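Local coordinates for protein putative aldolase (Bacteroides vulgatus ATCC 8482, PDB 3DXI) that is of unknown function but, as a putative aldolase with an HMGL-like region, folds into a closed parallel eight-stranded barrel of the TIM-barrel class, at residues Q111-A116 / N144-K149; M135-W140 / G167-K172; L159-D164 / F214-I219; E173-L178 / S204-D209; L233-L238 / H242-D247. All coordinates share one frame; numbering follows the deposited sequence.

Contact 1. Residues Q111-A116 / N144-K149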
# COMPACT_ATOMS: atom_id res chain seq x y z
N GLN A 111 2.93 28.87 -3.93
CA GLN A 111 3.60 30.08 -4.39
C GLN A 111 2.58 31.18 -4.75
O GLN A 111 2.88 32.37 -4.66
CB GLN A 111 4.45 29.74 -5.61
CG GLN A 111 4.93 30.93 -6.43
CD GLN A 111 6.36 31.31 -6.14
OE1 GLN A 111 7.25 30.45 -6.07
NE2 GLN A 111 6.61 32.60 -5.98
N ASN A 112 1.38 30.75 -5.15
CA ASN A 112 0.31 31.66 -5.56
C ASN A 112 -0.86 31.73 -4.57
O ASN A 112 -1.98 32.06 -4.96
CB ASN A 112 -0.22 31.22 -6.92
CG ASN A 112 0.87 31.08 -7.95
OD1 ASN A 112 0.95 30.08 -8.66
ND2 ASN A 112 1.74 32.09 -8.03
N ILE A 113 -0.62 31.41 -3.31
CA ILE A 113 -1.68 31.42 -2.31
C ILE A 113 -2.41 32.77 -2.21
O ILE A 113 -3.64 32.81 -2.16
CB ILE A 113 -1.13 31.01 -0.91
CG1 ILE A 113 -2.29 30.71 0.05
CG2 ILE A 113 -0.22 32.10 -0.35
CD1 ILE A 113 -3.12 29.51 -0.37
N ASP A 114 -1.67 33.88 -2.21
CA ASP A 114 -2.30 35.19 -2.11
C ASP A 114 -3.21 35.50 -3.30
O ASP A 114 -4.27 36.09 -3.13
CB ASP A 114 -1.25 36.30 -1.97
CG ASP A 114 -0.60 36.33 -0.59
OD1 ASP A 114 -1.30 36.11 0.42
OD2 ASP A 114 0.62 36.61 -0.51
N ARG A 115 -2.79 35.10 -4.50
CA ARG A 115 -3.60 35.34 -5.69
C ARG A 115 -4.84 34.45 -5.62
O ARG A 115 -5.93 34.84 -6.06
CB ARG A 115 -2.79 35.01 -6.95
CG ARG A 115 -3.41 35.52 -8.24
CD ARG A 115 -3.01 34.64 -9.40
NE ARG A 115 -1.57 34.56 -9.58
CZ ARG A 115 -0.93 33.51 -10.10
NH1 ARG A 115 -1.61 32.44 -10.49
NH2 ARG A 115 0.38 33.55 -10.26
N ALA A 116 -4.68 33.25 -5.08
CA ALA A 116 -5.79 32.31 -4.95
C ALA A 116 -6.83 32.83 -3.96
O ALA A 116 -8.03 32.58 -4.11
CB ALA A 116 -5.28 30.94 -4.51
N ASN A 144 9.23 30.29 3.89
CA ASN A 144 9.13 31.36 4.86
C ASN A 144 7.87 32.20 4.74
O ASN A 144 7.58 32.77 3.68
CB ASN A 144 10.38 32.24 4.77
CG ASN A 144 10.99 32.50 6.13
OD1 ASN A 144 10.47 33.29 6.92
ND2 ASN A 144 12.09 31.80 6.42
N GLY A 145 7.13 32.26 5.84
CA GLY A 145 5.90 33.04 5.88
C GLY A 145 4.70 32.44 5.19
O GLY A 145 3.67 33.10 5.07
N PHE A 146 4.79 31.19 4.73
CA PHE A 146 3.65 30.58 4.06
C PHE A 146 2.51 30.30 5.03
O PHE A 146 1.38 30.74 4.81
CB PHE A 146 4.04 29.28 3.36
CG PHE A 146 2.86 28.52 2.82
CD1 PHE A 146 2.10 29.05 1.78
CD2 PHE A 146 2.46 27.32 3.40
CE1 PHE A 146 0.96 28.40 1.32
CE2 PHE A 146 1.32 26.67 2.95
CZ PHE A 146 0.56 27.21 1.91
N LEU A 147 2.80 29.55 6.08
CA LEU A 147 1.78 29.21 7.07
C LEU A 147 1.10 30.46 7.63
O LEU A 147 -0.09 30.44 7.92
CB LEU A 147 2.40 28.41 8.21
CG LEU A 147 2.97 27.06 7.78
CD1 LEU A 147 3.74 26.44 8.93
CD2 LEU A 147 1.83 26.15 7.33
N SER A 148 1.85 31.54 7.76
CA SER A 148 1.32 32.79 8.29
C SER A 148 0.33 33.43 7.32
O SER A 148 -0.45 34.31 7.70
CB SER A 148 2.46 33.77 8.58
OG SER A 148 3.37 33.21 9.52
N LYS A 149 0.36 33.00 6.07
CA LYS A 149 -0.54 33.54 5.06
C LYS A 149 -1.89 32.84 5.07
O LYS A 149 -2.79 33.21 4.31
CB LYS A 149 0.08 33.40 3.66
CG LYS A 149 1.38 34.17 3.49
CD LYS A 149 1.96 33.97 2.10
CE LYS A 149 3.26 34.74 1.94
NZ LYS A 149 3.86 34.61 0.58
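Ile113 and Phe146 meet at about a right angle, the branched aliphatic chain standing against the rim of the ring and not on its face. The atom that touches is CE1 of Phe146, 4.0 Å from CB of Ile113 and close to CG1 as well. Phe146 reaches this place because its CG lies anti to the backbone N (chi1 172°), which carries the phenyl group away from its own loop toward the start of helix 113-124. A beta-branched residue suits the other side, since its two arms can serve two neighbours: while CB and CG1 face the ring, CG2 lies 3.8 Å from CD of Lys149. That lysine has a fully extended chain beyond CG, so its methylenes run past the isoleucine before the ammonium group arrives at Asp114, whose side chain crosses it nearly perpendicularly. The salt bridge is a long one, OD2 of Asp114 standing 4.0 Å from NZ of Lys149 on the solvent-exposed side, where both residues lie. The apolar pair faces inward: Ile113 packs on Phe132 and Phe146 on Val134, both of strand 129-134, while Leu147 turns to Glu180 and Tyr184, tying the loop to helix 171-184 as well.

Contact 2. Residues M135-W140 / G167-K172; sequences MYMSKW and GGITPK
Apolar packing between Met137 and Ile169 carries this contact. Met137, like Met135, is a selenomethionine, and its chain bends at chi3 (-75°) to bring CE against CG1 of Ile169 at 4.1 Å, the two side chains crossing at about a right angle. A long, flexible, unbranched chain, here a selenoether, suits such a junction between loops, while the same arm of the isoleucine goes on to CD1, which lies 4.4 Å from CA of Ser138, a small residue that lets the backbone approach. Phe191, Leu177 and Val174 line the surroundings of this pair.

Hydrogen bonds act within each loop instead. NE1 of Trp140 donates to O of Met135 at 3.1 Å, with an N-H...O angle of 155° and the donor tilted 35° from the carbonyl plane. This bond helps fix the indole, one face of which takes CA of Met137 near its rim. In the other loop, N of Ile169 is held by OD1 of Asp164, and Glu173 OE1 reaches back to N of Thr170, the N-cap residue, at the start of helix 171-184. Packing reaches across the dimer too, Thr170 lying on Tyr237 of the second subunit.

The segments come after strands 129-134 and 159-163, in the loops at the C-terminal ends of the barrel strands, the second running into helix 171-184; this is the rim where TIM-barrel proteins characteristically build their active sites.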
# COMPACT_ATOMS: atom_id res chain seq x y z
N MSE A 135 -1.01 22.34 -3.20
CA MSE A 135 0.00 21.35 -3.56
C MSE A 135 1.31 21.48 -2.81
O MSE A 135 1.56 22.45 -2.11
CB MSE A 135 0.29 21.46 -5.06
CG MSE A 135 -0.96 21.64 -5.89
SE MSE A 135 -0.63 21.86 -7.79
CE MSE A 135 0.78 23.17 -7.74
N TYR A 136 2.15 20.45 -2.97
CA TYR A 136 3.47 20.38 -2.36
C TYR A 136 3.54 20.62 -0.86
O TYR A 136 4.33 21.44 -0.40
CB TYR A 136 4.42 21.36 -3.06
CG TYR A 136 4.23 21.42 -4.56
CD1 TYR A 136 4.26 20.26 -5.34
CD2 TYR A 136 4.01 22.63 -5.19
CE1 TYR A 136 4.07 20.32 -6.72
CE2 TYR A 136 3.82 22.70 -6.56
CZ TYR A 136 3.86 21.55 -7.32
OH TYR A 136 3.67 21.63 -8.68
N MSE A 137 2.74 19.89 -0.10
CA MSE A 137 2.75 20.05 1.35
C MSE A 137 4.13 19.67 1.90
O MSE A 137 4.47 20.01 3.03
CB MSE A 137 1.67 19.17 1.98
CG MSE A 137 1.88 17.68 1.82
SE MSE A 137 0.32 16.65 2.37
CE MSE A 137 0.54 16.82 4.29
N SER A 138 4.92 18.96 1.10
CA SER A 138 6.26 18.55 1.53
C SER A 138 7.26 19.70 1.47
O SER A 138 8.42 19.53 1.84
CB SER A 138 6.78 17.42 0.64
OG SER A 138 7.04 17.91 -0.67
N LYS A 139 6.82 20.86 1.00
CA LYS A 139 7.70 22.02 0.90
C LYS A 139 7.27 23.18 1.79
O LYS A 139 7.99 24.17 1.93
CB LYS A 139 7.77 22.49 -0.56
CG LYS A 139 8.20 21.42 -1.54
CD LYS A 139 8.34 21.98 -2.95
CE LYS A 139 8.82 20.90 -3.92
NZ LYS A 139 9.09 21.43 -5.30
N TRP A 140 6.09 23.05 2.39
CA TRP A 140 5.51 24.09 3.24
C TRP A 140 6.38 24.58 4.40
O TRP A 140 6.62 25.78 4.53
CB TRP A 140 4.18 23.61 3.81
CG TRP A 140 3.09 23.44 2.78
CD1 TRP A 140 3.20 23.56 1.42
CD2 TRP A 140 1.73 23.07 3.04
NE1 TRP A 140 1.99 23.28 0.82
CE2 TRP A 140 1.07 22.98 1.79
CE3 TRP A 140 1.00 22.80 4.21
CZ2 TRP A 140 -0.28 22.63 1.68
CZ3 TRP A 140 -0.34 22.45 4.09
CH2 TRP A 140 -0.97 22.37 2.83
N GLY A 167 3.55 12.00 -3.32
CA GLY A 167 3.23 10.68 -2.82
C GLY A 167 4.38 10.14 -1.98
O GLY A 167 4.65 8.93 -1.98
N GLY A 168 5.06 11.04 -1.28
CA GLY A 168 6.18 10.64 -0.44
C GLY A 168 6.06 11.09 1.00
O GLY A 168 6.97 10.87 1.80
N ILE A 169 4.94 11.73 1.34
CA ILE A 169 4.74 12.20 2.71
C ILE A 169 4.52 11.01 3.66
O ILE A 169 3.84 10.05 3.30
CB ILE A 169 3.53 13.18 2.77
CG1 ILE A 169 3.65 14.09 4.00
CG2 ILE A 169 2.21 12.42 2.81
CD1 ILE A 169 4.78 15.08 3.89
N THR A 170 5.09 11.08 4.85
CA THR A 170 4.97 10.01 5.84
C THR A 170 3.98 10.37 6.95
O THR A 170 3.63 11.54 7.12
CB THR A 170 6.34 9.70 6.49
OG1 THR A 170 6.79 10.85 7.22
CG2 THR A 170 7.37 9.34 5.43
N PRO A 171 3.51 9.37 7.71
CA PRO A 171 2.55 9.60 8.80
C PRO A 171 3.00 10.68 9.79
O PRO A 171 2.21 11.54 10.18
CB PRO A 171 2.44 8.22 9.46
CG PRO A 171 2.69 7.29 8.32
CD PRO A 171 3.84 7.94 7.61
N LYS A 172 4.27 10.63 10.19
CA LYS A 172 4.81 11.62 11.12
C LYS A 172 4.67 13.03 10.55
O LYS A 172 4.23 13.94 11.24
CB LYS A 172 6.29 11.34 11.41
CG LYS A 172 6.92 12.34 12.37
CD LYS A 172 8.40 12.04 12.61
CE LYS A 172 8.96 12.90 13.75
NZ LYS A 172 10.37 12.57 14.10

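Contact 3. Residues L159-D164 / F214-I219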
# COMPACT_ATOMS: atom_id res chain seq x y z
N LEU A 159 -12.78 24.60 3.26
CA LEU A 159 -11.89 23.45 3.29
C LEU A 159 -10.48 23.83 2.86
O LEU A 159 -10.29 24.49 1.83
CB LEU A 159 -12.41 22.34 2.38
CG LEU A 159 -11.43 21.18 2.17
CD1 LEU A 159 -11.14 20.54 3.53
CD2 LEU A 159 -11.98 20.16 1.19
N PHE A 160 -9.50 23.42 3.66
CA PHE A 160 -8.09 23.63 3.35
C PHE A 160 -7.54 22.22 3.21
O PHE A 160 -7.27 21.54 4.21
CB PHE A 160 -7.37 24.35 4.49
CG PHE A 160 -5.92 24.62 4.20
CD1 PHE A 160 -5.55 25.64 3.33
CD2 PHE A 160 -4.93 23.81 4.76
CE1 PHE A 160 -4.21 25.85 3.01
CE2 PHE A 160 -3.58 24.02 4.45
CZ PHE A 160 -3.22 25.04 3.58
N CYS A 161 -7.36 21.76 1.97
CA CYS A 161 -6.88 20.41 1.69
C CYS A 161 -5.37 20.31 1.46
O CYS A 161 -4.83 20.95 0.55
CB CYS A 161 -7.63 19.86 0.48
SG CYS A 161 -7.29 18.13 0.10
N MSE A 162 -4.69 19.53 2.29
CA MSE A 162 -3.24 19.33 2.15
C MSE A 162 -3.01 18.22 1.13
O MSE A 162 -3.46 17.10 1.32
CB MSE A 162 -2.62 18.94 3.50
CG MSE A 162 -2.98 19.88 4.64
SE MSE A 162 -2.14 19.34 6.29
CE MSE A 162 -3.06 17.66 6.57
N VAL A 163 -2.31 18.54 0.04
CA VAL A 163 -2.06 17.56 -1.02
C VAL A 163 -0.66 16.95 -1.04
O VAL A 163 0.35 17.64 -1.21
CB VAL A 163 -2.34 18.19 -2.40
CG1 VAL A 163 -2.16 17.16 -3.50
CG2 VAL A 163 -3.76 18.75 -2.42
N ASP A 164 -0.62 15.63 -0.88
CA ASP A 164 0.61 14.84 -0.89
C ASP A 164 0.98 14.69 -2.38
O ASP A 164 0.91 13.60 -2.94
CB ASP A 164 0.33 13.48 -0.24
CG ASP A 164 1.48 12.50 -0.35
OD1 ASP A 164 2.65 12.93 -0.40
OD2 ASP A 164 1.21 11.27 -0.36
N PHE A 214 -11.55 16.41 6.48
CA PHE A 214 -11.81 15.86 5.14
C PHE A 214 -10.72 14.90 4.65
O PHE A 214 -9.54 15.09 4.92
CB PHE A 214 -11.90 17.00 4.12
CG PHE A 214 -13.28 17.55 3.92
CD1 PHE A 214 -14.11 17.04 2.92
CD2 PHE A 214 -13.74 18.62 4.68
CE1 PHE A 214 -15.37 17.58 2.69
CE2 PHE A 214 -15.00 19.18 4.46
CZ PHE A 214 -15.82 18.66 3.45
N ILE A 215 -11.14 13.86 3.92
CA ILE A 215 -10.20 12.91 3.33
C ILE A 215 -10.64 12.65 1.89
O ILE A 215 -11.82 12.41 1.63
CB ILE A 215 -10.13 11.56 4.08
CG1 ILE A 215 -9.54 11.75 5.47
CG2 ILE A 215 -9.28 10.57 3.28
CD1 ILE A 215 -8.10 12.24 5.47
N ASP A 216 -9.68 12.71 0.97
CA ASP A 216 -9.91 12.47 -0.46
C ASP A 216 -9.46 11.05 -0.84
O ASP A 216 -8.46 10.54 -0.31
CB ASP A 216 -9.09 13.45 -1.31
CG ASP A 216 -9.70 14.85 -1.38
OD1 ASP A 216 -10.55 15.19 -0.53
OD2 ASP A 216 -9.29 15.61 -2.29
N ALA A 217 -10.18 10.44 -1.76
CA ALA A 217 -9.85 9.10 -2.26
C ALA A 217 -10.62 8.89 -3.56
O ALA A 217 -11.46 9.71 -3.91
CB ALA A 217 -10.22 8.04 -1.23
N THR A 218 -10.33 7.80 -4.27
CA THR A 218 -11.02 7.49 -5.51
C THR A 218 -11.20 5.97 -5.63
O THR A 218 -10.44 5.21 -5.02
CB THR A 218 -10.22 7.99 -6.75
OG1 THR A 218 -8.96 7.33 -6.82
CG2 THR A 218 -10.00 9.50 -6.67
N ILE A 219 -12.20 5.55 -6.40
CA ILE A 219 -12.47 4.12 -6.59
C ILE A 219 -11.29 3.48 -7.34
O ILE A 219 -10.92 3.90 -8.43
CB ILE A 219 -13.79 3.92 -7.38
CG1 ILE A 219 -14.96 4.47 -6.56
CG2 ILE A 219 -13.99 2.45 -7.71
CD1 ILE A 219 -15.14 3.83 -5.19
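Strands 159-163 and 214-217 run in the same sense without being bonded to each other, for strand 189-192 lies between them in the parallel sheet. Their nearest alpha carbons, those of Cys161 and Phe214, are 7.5 Å apart. The sheet closes into an eight-stranded TIM barrel, and its curvature lets the inward-facing side chains of next-but-one strands meet. Strand alternation selects them: Leu159 and Cys161 on one strand, Phe214 and Asp216 on the other, all buried.

Leu159 and Phe214 form the apolar layer. A chi1 of 171° turns the leucine away from its own amide nitrogen, which brings CG, with its two methyls, toward the phenylalanine. CD2 sits over one face of the ring in a CH-pi contact, 4.1 Å from its centroid and 16° off the normal. CD1 presses closer to the base of the ring, 3.4 Å from CD2 of Phe214, a snug approach. A forked leucine can use its two methyls this way, both on the same side of the ring, CD2 over the face and CD1 out past the CG-CD2 edge. Tyr40 also meets Phe214 edge to face, and Leu159 packs on Met103 and Arg105 of strand 103-108, which reach the same interior.

One layer along the barrel axis the character turns polar. OD2 of Asp216 forms a salt bridge with NH2 of Arg105 and is hydrogen-bonded to ND1 of His192. The compact thiol of Cys161 fits beside this group, its SG standing 4.0 Å from OD2 of Asp216.

Contact 4. Residues E173-L178 / S204-D209; sequences EVKNLL and SITAID
Neighbouring surface helices 171-184 and 200-209 pack side by side here, Val174, Lys175 and Leu178 of the first meeting Thr206 and Ala207 of the second. Their local axes pass 9.2 Å apart and cross at -36°, the N-to-C directions broadly agreeing. The alpha carbons come nearest at Lys175 and Ala207. A small residue suits that point: CB of Ala207 fits against CG1 of Val174 at 4.0 Å, and CD2 of Leu178 lies 4.0 Å from the carbonyl O of Ala207. Of the two valine methyls, CG1 is the one that faces the second helix.

In the TIM barrel, helices wrap the outside of the parallel sheet, and this pair flanks strand 189-192, which lies between strand 159-163 and strand 214-217. Side chains on the inner side also touch the sheet: Val174 packs on Phe191 and Leu178 on Val189, while Ser204 and Ile208 touch Ile215.

Nearer the solvent, Lys175 and Thr206 cross at about a right angle. The methyl CG2 of Thr206 lies 3.2 Å from CG of Lys175, tighter than usual carbon contact, so the modelled closeness should be read with some caution. The threonine turns its hydroxyl back along its own helix, where OG1 is hydrogen-bonded to O of Ile202, leaving the methyl to face the lysine. The lysine chain then bends at chi3 and chi4, both 64°, and curls past the threonine to bring NZ into a salt bridge with Asp210, next in the chain after Asp209.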
# COMPACT_ATOMS: atom_id res chain seq x y z
N GLU A 173 5.04 13.21 9.28
CA GLU A 173 4.95 14.51 8.63
C GLU A 173 3.52 15.00 8.52
O GLU A 173 3.27 16.21 8.66
CB GLU A 173 5.58 14.46 7.25
CG GLU A 173 7.07 14.17 7.29
CD GLU A 173 7.64 13.89 5.92
OE1 GLU A 173 7.11 13.01 5.22
OE2 GLU A 173 8.64 14.55 5.56
N VAL A 174 2.58 14.09 8.27
CA VAL A 174 1.17 14.46 8.16
C VAL A 174 0.67 15.00 9.50
O VAL A 174 -0.04 16.01 9.54
CB VAL A 174 0.27 13.27 7.73
CG1 VAL A 174 -1.20 13.68 7.76
CG2 VAL A 174 0.66 12.80 6.32
N LYS A 175 1.04 14.32 10.59
CA LYS A 175 0.63 14.77 11.92
C LYS A 175 1.16 16.17 12.20
O LYS A 175 0.41 17.06 12.60
CB LYS A 175 1.17 13.85 13.02
CG LYS A 175 0.50 12.50 13.11
CD LYS A 175 1.14 11.63 14.18
CE LYS A 175 0.97 12.22 15.57
NZ LYS A 175 -0.47 12.28 15.97
N ASN A 176 2.46 16.36 11.99
CA ASN A 176 3.10 17.64 12.23
C ASN A 176 2.48 18.78 11.43
O ASN A 176 2.18 19.84 11.98
CB ASN A 176 4.60 17.55 11.92
CG ASN A 176 5.31 18.88 12.07
OD1 ASN A 176 5.41 19.42 13.17
ND2 ASN A 176 5.80 19.42 10.96
N LEU A 177 2.29 18.55 10.14
CA LEU A 177 1.71 19.57 9.27
C LEU A 177 0.27 19.90 9.66
O LEU A 177 -0.13 21.06 9.61
CB LEU A 177 1.77 19.11 7.81
CG LEU A 177 3.17 19.15 7.19
CD1 LEU A 177 3.14 18.48 5.82
CD2 LEU A 177 3.63 20.60 7.07
N LEU A 178 -0.50 18.89 10.05
CA LEU A 178 -1.87 19.13 10.46
C LEU A 178 -1.84 20.03 11.69
O LEU A 178 -2.53 21.04 11.75
CB LEU A 178 -2.57 17.80 10.78
CG LEU A 178 -4.01 17.87 11.31
CD1 LEU A 178 -4.87 18.70 10.36
CD2 LEU A 178 -4.57 16.46 11.47
N SER A 204 -3.78 8.72 5.82
CA SER A 204 -5.16 9.17 6.00
C SER A 204 -5.71 8.78 7.38
O SER A 204 -6.33 9.59 8.05
CB SER A 204 -6.05 8.60 4.89
OG SER A 204 -5.56 8.97 3.61
N ILE A 205 -5.47 7.54 7.79
CA ILE A 205 -5.94 7.10 9.10
C ILE A 205 -5.27 7.94 10.19
O ILE A 205 -5.89 8.27 11.20
CB ILE A 205 -5.64 5.60 9.33
CG1 ILE A 205 -6.37 4.76 8.28
CG2 ILE A 205 -6.08 5.18 10.73
CD1 ILE A 205 -7.89 4.93 8.29
N THR A 206 -4.00 8.28 9.98
CA THR A 206 -3.24 9.08 10.94
C THR A 206 -3.88 10.46 11.09
O THR A 206 -4.02 10.97 12.20
CB THR A 206 -1.76 9.24 10.48
OG1 THR A 206 -1.12 7.95 10.47
CG2 THR A 206 -1.00 10.16 11.43
N ALA A 207 -4.28 11.04 9.96
CA ALA A 207 -4.92 12.35 9.95
C ALA A 207 -6.30 12.23 10.60
O ALA A 207 -6.68 13.07 11.44
CB ALA A 207 -5.05 12.86 8.52
N ILE A 208 -7.04 11.19 10.23
CA ILE A 208 -8.37 10.97 10.79
C ILE A 208 -8.32 10.90 12.32
O ILE A 208 -9.09 11.58 13.01
CB ILE A 208 -9.01 9.67 10.23
CG1 ILE A 208 -9.36 9.85 8.75
CG2 ILE A 208 -10.27 9.31 11.03
CD1 ILE A 208 -9.89 8.61 8.04
N ASP A 209 -7.40 10.09 12.85
CA ASP A 209 -7.29 9.96 14.30
C ASP A 209 -6.84 11.24 15.00
O ASP A 209 -7.00 11.36 16.21
CB ASP A 209 -6.36 8.79 14.66
CG ASP A 209 -6.96 7.44 14.28
OD1 ASP A 209 -8.20 7.36 14.10
OD2 ASP A 209 -6.20 6.44 14.19

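Contact 5. Residues L233-L238 / H242-D247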
# COMPACT_ATOMS: atom_id res chain seq x y z
N LEU A 233 -10.32 0.80 0.06
CA LEU A 233 -9.41 0.44 1.15
C LEU A 233 -9.73 1.28 2.38
O LEU A 233 -9.72 0.78 3.51
CB LEU A 233 -7.95 0.65 0.74
CG LEU A 233 -6.91 0.27 1.80
CD1 LEU A 233 -7.15 -1.16 2.27
CD2 LEU A 233 -5.52 0.39 1.21
N LEU A 234 -10.02 2.55 2.16
CA LEU A 234 -10.36 3.46 3.26
C LEU A 234 -11.62 2.97 3.97
O LEU A 234 -11.62 2.82 5.19
CB LEU A 234 -10.59 4.88 2.73
CG LEU A 234 -11.08 5.95 3.70
CD1 LEU A 234 -10.09 6.11 4.86
CD2 LEU A 234 -11.25 7.27 2.94
N LEU A 235 -12.68 2.73 3.20
CA LEU A 235 -13.95 2.28 3.75
C LEU A 235 -13.84 0.94 4.46
O LEU A 235 -14.45 0.73 5.50
CB LEU A 235 -15.02 2.19 2.66
CG LEU A 235 -15.39 3.51 1.98
CD1 LEU A 235 -16.51 3.27 0.98
CD2 LEU A 235 -15.82 4.54 3.01
N THR A 236 -13.08 0.01 3.89
CA THR A 236 -12.91 -1.28 4.53
C THR A 236 -12.26 -1.10 5.90
O THR A 236 -12.73 -1.66 6.89
CB THR A 236 -12.06 -2.23 3.68
OG1 THR A 236 -12.78 -2.59 2.49
CG2 THR A 236 -11.73 -3.50 4.45
N TYR A 237 -11.20 -0.31 5.94
CA TYR A 237 -10.48 -0.05 7.19
C TYR A 237 -11.38 0.62 8.24
O TYR A 237 -11.42 0.19 9.40
CB TYR A 237 -9.26 0.84 6.95
CG TYR A 237 -8.31 0.86 8.14
CD1 TYR A 237 -7.24 -0.04 8.21
CD2 TYR A 237 -8.50 1.74 9.20
CE1 TYR A 237 -6.40 -0.07 9.31
CE2 TYR A 237 -7.65 1.72 10.32
CZ TYR A 237 -6.61 0.81 10.36
OH TYR A 237 -5.76 0.75 11.45
N LEU A 238 -12.08 1.67 7.83
CA LEU A 238 -12.96 2.40 8.73
C LEU A 238 -14.13 1.54 9.23
O LEU A 238 -14.58 1.71 10.35
CB LEU A 238 -13.50 3.67 8.04
CG LEU A 238 -12.46 4.72 7.64
CD1 LEU A 238 -13.15 5.90 6.96
CD2 LEU A 238 -11.69 5.20 8.86
N HIS A 242 -13.29 1.90 12.80
CA HIS A 242 -13.98 3.12 13.21
C HIS A 242 -15.49 2.98 13.26
O HIS A 242 -16.20 3.98 13.39
CB HIS A 242 -13.58 4.28 12.30
CG HIS A 242 -12.15 4.71 12.45
ND1 HIS A 242 -11.10 3.85 12.24
CD2 HIS A 242 -11.61 5.89 12.83
CE1 HIS A 242 -9.96 4.49 12.49
NE2 HIS A 242 -10.25 5.73 12.84
N GLY A 243 -15.99 1.76 13.15
CA GLY A 243 -17.42 1.52 13.19
C GLY A 243 -18.23 2.15 12.06
O GLY A 243 -19.42 2.41 12.23
N LEU A 244 -17.61 2.38 10.91
CA LEU A 244 -18.32 2.99 9.79
C LEU A 244 -19.14 1.94 9.05
O LEU A 244 -18.59 0.98 8.53
CB LEU A 244 -17.34 3.64 8.81
CG LEU A 244 -17.94 4.45 7.66
CD1 LEU A 244 -18.60 5.70 8.24
CD2 LEU A 244 -16.86 4.83 6.66
N ASN A 245 -20.46 2.12 9.00
CA ASN A 245 -21.29 1.18 8.28
C ASN A 245 -21.06 1.36 6.78
O ASN A 245 -21.09 2.48 6.27
CB ASN A 245 -22.77 1.39 8.60
CG ASN A 245 -23.68 0.50 7.76
OD1 ASN A 245 -23.40 -0.68 7.56
ND2 ASN A 245 -24.78 1.07 7.26
N VAL A 246 -20.82 0.25 6.09
CA VAL A 246 -20.57 0.27 4.65
C VAL A 246 -21.31 -0.83 3.91
O VAL A 246 -21.37 -1.97 4.37
CB VAL A 246 -19.06 0.10 4.35
CG1 VAL A 246 -18.83 -0.03 2.85
CG2 VAL A 246 -18.28 1.27 4.90
N ASP A 247 -21.88 -0.49 2.75
CA ASP A 247 -22.57 -1.48 1.92
C ASP A 247 -21.51 -2.00 0.96
O ASP A 247 -21.24 -1.39 -0.07
CB ASP A 247 -23.70 -0.86 1.11
CG ASP A 247 -24.46 -1.90 0.30
OD1 ASP A 247 -23.87 -2.94 -0.04
OD2 ASP A 247 -25.65 -1.67 -0.01
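Leu238 projects from the last turns of helix 231-241 into a hollow made by the chain that doubles back after it, between the ring of His242 and the side chain of Leu244. In this TIM barrel the helix is the one that follows strand 214-217, and the returning loop leads on to helix 248-265. The leucine fills both halves of the hollow: CD2 lies over one face of the imidazole, 3.8 Å from its centroid in a CH-pi contact, and CB receives CD2 of Leu244 at 3.8 Å. Leu244 pushes that same methyl into the groove between Leu238 and Leu235. Further along, CG2 of Val246 rests against CB of Leu235 at 4.1 Å, so two apolar bumps of the loop, Leu244 and Val246, fit successive places along the helix. CE2 of Tyr237 and CE1 of His242 meet edge to edge. Leu235, Leu244 and Val246 also touch Pro37.

The turn itself relies on Gly243, whose positive phi (63°) is easiest for a residue lacking a side chain. NE2 of His242 is hydrogen-bonded to OD1 of Asp209, whereas its buried ND1 has no partner in the model. The carbonyl of Leu238 closes the helix end by accepting two bonds from opposite faces of its plane: from His242 N at 2.8 Å, and from Leu244 N at 3.2 Å with an almost straight N-H...O angle of 173°.

Overall arrangement
Contact 3 lies within the barrel, its centre about 5 Å from that of the chain; the others sit further out. Contacts 2 and 4 share helix 171-184, with centres about 11 Å apart, and contact 4 is nested inside the loop closed by contact 3. Contact 1 joins contact 2 through Phe146 and Trp140, while contacts 1 and 5 stand on opposite sides of the chain's centre, about 35 Å between centres. Contacts 4 and 5 are bonded directly, Asp209 OD1 to His242 NE2 at 2.9 Å, and Ile215 of contact 3 packs on residues of both. Contacts 2 and 5 each reach the second subunit.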